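Local coordinates for protein malate dehydrogenase (Porphyromonas gingivalis, PDB 3FI9) that probably catalyses the NAD-dependent interconversion of malate and oxaloacetate, as in other type 2 malate dehydrogenases, at residues A[265-268]-A[269-272]; A[309-312]-A[313-316]. All coordinates share one frame; numbering follows the deposited sequence.

Contact 1. Residues A[265-268]-A[269-272]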
loop_
_atom_site.group_PDB
_atom_site.type_symbol
_atom_site.label_atom_id
_atom_site.label_comp_id
_atom_site.label_asym_id
_atom_site.label_seq_id
_atom_site.Cartn_x
_atom_site.Cartn_y
_atom_site.Cartn_z
ATOM N N VAL A 265 7.464 -9.444 -29.077
ATOM C CA VAL A 265 8.509 -10.347 -29.587
ATOM C C VAL A 265 8.158 -10.635 -31.041
ATOM O O VAL A 265 7.023 -10.986 -31.360
ATOM C CB VAL A 265 8.514 -11.710 -28.820
ATOM C CG1 VAL A 265 9.506 -12.656 -29.458
ATOM C CG2 VAL A 265 8.851 -11.492 -27.308
ATOM N N ASN A 266 9.111 -10.516 -31.946
ATOM C CA ASN A 266 8.798 -10.967 -33.311
ATOM C C ASN A 266 10.080 -11.468 -33.925
ATOM O O ASN A 266 10.750 -10.711 -34.568
ATOM C CB ASN A 266 8.234 -9.831 -34.165
ATOM C CG ASN A 266 7.858 -10.281 -35.588
ATOM O OD1 ASN A 266 7.391 -11.389 -35.798
ATOM N ND2 ASN A 266 8.058 -9.407 -36.551
ATOM N N VAL A 267 10.407 -12.739 -33.719
ATOM C CA VAL A 267 11.651 -13.306 -34.239
ATOM C C VAL A 267 11.357 -14.679 -34.804
ATOM O O VAL A 267 10.301 -15.255 -34.553
ATOM C CB VAL A 267 12.705 -13.420 -33.145
ATOM C CG1 VAL A 267 12.957 -12.045 -32.505
ATOM C CG2 VAL A 267 12.237 -14.430 -32.072
ATOM N N PRO A 268 12.291 -15.223 -35.593
ATOM C CA PRO A 268 11.967 -16.544 -36.142
ATOM C C PRO A 268 11.581 -17.514 -35.033
ATOM O O PRO A 268 12.252 -17.551 -34.010
ATOM C CB PRO A 268 13.299 -16.970 -36.792
ATOM C CG PRO A 268 13.944 -15.647 -37.192
ATOM C CD PRO A 268 13.595 -14.707 -36.064
ATOM N N GLY A 269 10.513 -18.284 -35.218
ATOM C CA GLY A 269 10.061 -19.270 -34.218
ATOM C C GLY A 269 9.091 -18.714 -33.188
ATOM O O GLY A 269 8.312 -19.450 -32.578
ATOM N N PHE A 270 9.118 -17.399 -33.009
ATOM C CA PHE A 270 8.222 -16.728 -32.048
ATOM C C PHE A 270 7.693 -15.414 -32.677
ATOM O O PHE A 270 8.080 -14.334 -32.292
ATOM C CB PHE A 270 9.035 -16.438 -30.784
ATOM C CG PHE A 270 9.515 -17.688 -30.095
ATOM C CD1 PHE A 270 8.667 -18.386 -29.250
ATOM C CD2 PHE A 270 10.804 -18.187 -30.323
ATOM C CE1 PHE A 270 9.107 -19.550 -28.609
ATOM C CE2 PHE A 270 11.259 -19.375 -29.670
ATOM C CZ PHE A 270 10.406 -20.039 -28.826
ATOM N N GLU A 271 6.845 -15.523 -33.695
ATOM C CA GLU A 271 6.529 -14.349 -34.496
ATOM C C GLU A 271 5.340 -13.589 -33.944
ATOM O O GLU A 271 4.380 -14.213 -33.492
ATOM C CB GLU A 271 6.232 -14.811 -35.931
ATOM C CG GLU A 271 7.422 -15.551 -36.574
ATOM C CD GLU A 271 7.459 -17.055 -36.310
ATOM O OE1 GLU A 271 6.643 -17.607 -35.501
ATOM O OE2 GLU A 271 8.354 -17.700 -36.924
ATOM N N HIS A 272 5.379 -12.249 -34.006
ATOM C CA HIS A 272 4.132 -11.438 -33.853
ATOM C C HIS A 272 3.342 -11.730 -32.603
ATOM O O HIS A 272 2.182 -12.167 -32.663
ATOM C CB HIS A 272 3.214 -11.650 -35.063
ATOM C CG HIS A 272 3.849 -11.261 -36.353
ATOM N ND1 HIS A 272 4.107 -12.167 -37.364
ATOM C CD2 HIS A 272 4.347 -10.074 -36.770
ATOM C CE1 HIS A 272 4.719 -11.550 -38.361
ATOM N NE2 HIS A 272 4.876 -10.280 -38.029
#

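Contact 2. Residues A[309-312]-A[313-316]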
loop_
_atom_site.group_PDB
_atom_site.type_symbol
_atom_site.label_atom_id
_atom_site.label_comp_id
_atom_site.label_asym_id
_atom_site.label_seq_id
_atom_site.Cartn_x
_atom_site.Cartn_y
_atom_site.Cartn_z
ATOM N N HIS A 309 0.121 -21.672 -27.839
ATOM C CA HIS A 309 -1.175 -21.357 -27.252
ATOM C C HIS A 309 -1.460 -19.855 -27.367
ATOM O O HIS A 309 -2.609 -19.439 -27.625
ATOM C CB HIS A 309 -1.199 -21.776 -25.787
ATOM C CG HIS A 309 -2.522 -21.586 -25.130
ATOM N ND1 HIS A 309 -2.986 -20.349 -24.735
ATOM C CD2 HIS A 309 -3.483 -22.481 -24.784
ATOM C CE1 HIS A 309 -4.179 -20.486 -24.178
ATOM N NE2 HIS A 309 -4.502 -21.768 -24.189
ATOM N N LEU A 310 -0.423 -19.038 -27.180
ATOM C CA LEU A 310 -0.607 -17.585 -27.261
ATOM C C LEU A 310 -1.006 -17.160 -28.684
ATOM O O LEU A 310 -1.868 -16.289 -28.869
ATOM C CB LEU A 310 0.672 -16.843 -26.847
ATOM C CG LEU A 310 1.040 -17.037 -25.361
ATOM C CD1 LEU A 310 2.296 -16.222 -25.000
ATOM C CD2 LEU A 310 -0.117 -16.652 -24.463
ATOM N N ALA A 311 -0.359 -17.786 -29.662
ATOM C CA ALA A 311 -0.589 -17.530 -31.077
ATOM C C ALA A 311 -2.001 -17.930 -31.477
ATOM O O ALA A 311 -2.669 -17.226 -32.240
ATOM C CB ALA A 311 0.462 -18.280 -31.924
ATOM N N LYS A 312 -2.503 -19.024 -30.929
ATOM C CA LYS A 312 -3.908 -19.341 -31.161
ATOM C C LYS A 312 -4.886 -18.300 -30.621
ATOM O O LYS A 312 -5.889 -17.981 -31.285
ATOM C CB LYS A 312 -4.267 -20.730 -30.645
ATOM C CG LYS A 312 -3.684 -21.803 -31.553
ATOM C CD LYS A 312 -3.839 -23.176 -30.933
ATOM C CE LYS A 312 -5.240 -23.388 -30.433
ATOM N NZ LYS A 312 -5.516 -24.859 -30.352
ATOM N N LEU A 313 -4.603 -17.753 -29.440
ATOM C CA LEU A 313 -5.479 -16.727 -28.862
ATOM C C LEU A 313 -5.395 -15.421 -29.681
ATOM O O LEU A 313 -6.411 -14.778 -29.941
ATOM C CB LEU A 313 -5.106 -16.436 -27.390
ATOM C CG LEU A 313 -6.220 -15.803 -26.548
ATOM C CD1 LEU A 313 -7.434 -16.758 -26.492
ATOM C CD2 LEU A 313 -5.749 -15.454 -25.149
ATOM N N ARG A 314 -4.185 -15.040 -30.075
ATOM C CA ARG A 314 -4.003 -13.889 -30.950
ATOM C C ARG A 314 -4.868 -14.030 -32.203
ATOM O O ARG A 314 -5.536 -13.084 -32.595
ATOM C CB ARG A 314 -2.552 -13.750 -31.366
ATOM C CG ARG A 314 -2.266 -12.655 -32.384
ATOM C CD ARG A 314 -0.947 -12.989 -33.121
ATOM N NE ARG A 314 -1.048 -14.246 -33.880
ATOM C CZ ARG A 314 -0.003 -14.994 -34.235
ATOM N NH1 ARG A 314 1.208 -14.606 -33.917
ATOM N NH2 ARG A 314 -0.170 -16.127 -34.922
ATOM N N ASP A 315 -4.876 -15.219 -32.807
ATOM C CA ASP A 315 -5.623 -15.423 -34.052
ATOM C C ASP A 315 -7.158 -15.363 -33.853
ATOM O O ASP A 315 -7.878 -14.878 -34.732
ATOM C CB ASP A 315 -5.205 -16.731 -34.742
ATOM C CG ASP A 315 -3.771 -16.702 -35.269
ATOM O OD1 ASP A 315 -3.180 -15.601 -35.507
ATOM O OD2 ASP A 315 -3.235 -17.818 -35.464
ATOM N N GLU A 316 -7.661 -15.821 -32.711
ATOM C CA GLU A 316 -9.054 -15.563 -32.349
ATOM C C GLU A 316 -9.412 -14.077 -32.398
ATOM O O GLU A 316 -10.442 -13.681 -32.953
ATOM C CB GLU A 316 -9.365 -16.044 -30.931
ATOM C CG GLU A 316 -9.778 -17.485 -30.788
ATOM C CD GLU A 316 -10.327 -17.778 -29.406
ATOM O OE1 GLU A 316 -9.691 -18.584 -28.703
ATOM O OE2 GLU A 316 -11.392 -17.214 -29.030
#

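Contact 1. Residues A[265-268]-A[269-272]
Asn266 OD1 takes the backbone N-H of His272 at 2.8 Å across a tight beta hairpin whose type II turn runs from Val267 to Phe270. The bond is bent, 134° at the hydrogen, and the N-H comes from above the amide's carbonyl plane. With CG anti to the backbone N (chi1 -178°), the amide of Asn266 extends beside the imidazole of His272 in the same direction. The two planes are 33° apart, and OD1 sits over the centre of one ring face, 3.4 Å above it. One oxygen thus accepts a backbone bond and lies on the ring of the same residue.

The ends of the turn, Val267 and Phe270, form an antiparallel hydrogen-bonded pair: Phe270 N gives to Val267 O at 2.9 Å, and Val267 N gives to Phe270 O in a longer bond. On the side of the hairpin where these two side chains lie, Val267 CG2 meets Phe270 CB at 4.0 Å, at the edge of the phenyl ring. Val265 CG1 packs on the same CB, and Met275 and Ile291 also touch the Phe270 side chain.

Gly269 takes the positive-phi position of the turn, a conformation that glycine adopts readily. Its carbonyl O accepts from Lys304 NZ. Glu271, bent at chi2, folds back over the turn and laps its CG on Val267 O, which brings its carboxylate to the turn's amide: Gly269 N reaches Glu271 OE2 at 2.8 Å, from above the carboxylate plane.

Contact 2. Residues A[309-312]-A[313-316]
Ala311 and Arg314 meet on one flank of the long C-terminal alpha-helix 297-319, where the methyl of Ala311 lies over one face of the guanidinium, offset toward its rim. The nearest pair is Ala311 CB and Arg314 NH2, 3.7 Å apart.

The main chain supplies the regular i to i+4 ladder. Four successive N-H groups, of Leu313, Arg314, Asp315 and Glu316, give to the carbonyls of His309, Leu310, Ala311 and Lys312; Arg314 N to Leu310 O is the shortest at 2.9 Å.

Apolar side chains seat the helix on its neighbours. Leu310 packs against Ile273 and Met275 of strand 273-277 and touches Asp130, its side chain about 7 Å from that of His182, the predicted proton acceptor. Leu313 reaches Ile131 of helix 129-140 and Leu98 of helix 94-115.

Arg314 and Asp315, neighbours in sequence, form a salt bridge. The arginine chain bends at chi3 (63°), turning its guanidinium back along the helix and over Ala311, with NE and NH2 presented side-on to the aspartate. NH1 has its own partner in His272, probably by a hydrogen bond, so contacts on two sides should limit rotation of the group. Asp315 OD1 accepts both nitrogens from the same face of its carboxylate, Arg314 NE at 3.0 Å and Arg314 NH2 at 3.1 Å.

In the fold
Contact 1 precedes contact 2 along the chain, and their centres lie 13 Å apart on the same side of the molecule's centre. Both belong to the alpha/beta C-terminal domain. The hairpin of 265-272 takes in the end of strand 261-267 and leads into strand 273-277, the latter the last in the order of the mixed sheet; helix 297-319 packs on that strand. The two contacts touch directly, Arg314 NH1 making a probable 2.9 Å hydrogen bond to His272 O, while Tyr307, earlier on the same helix, bonds Glu271 O. The helix is thereby tied to the chain leaving the hairpin, and the same helix also packs against helices 129-140 and 94-115.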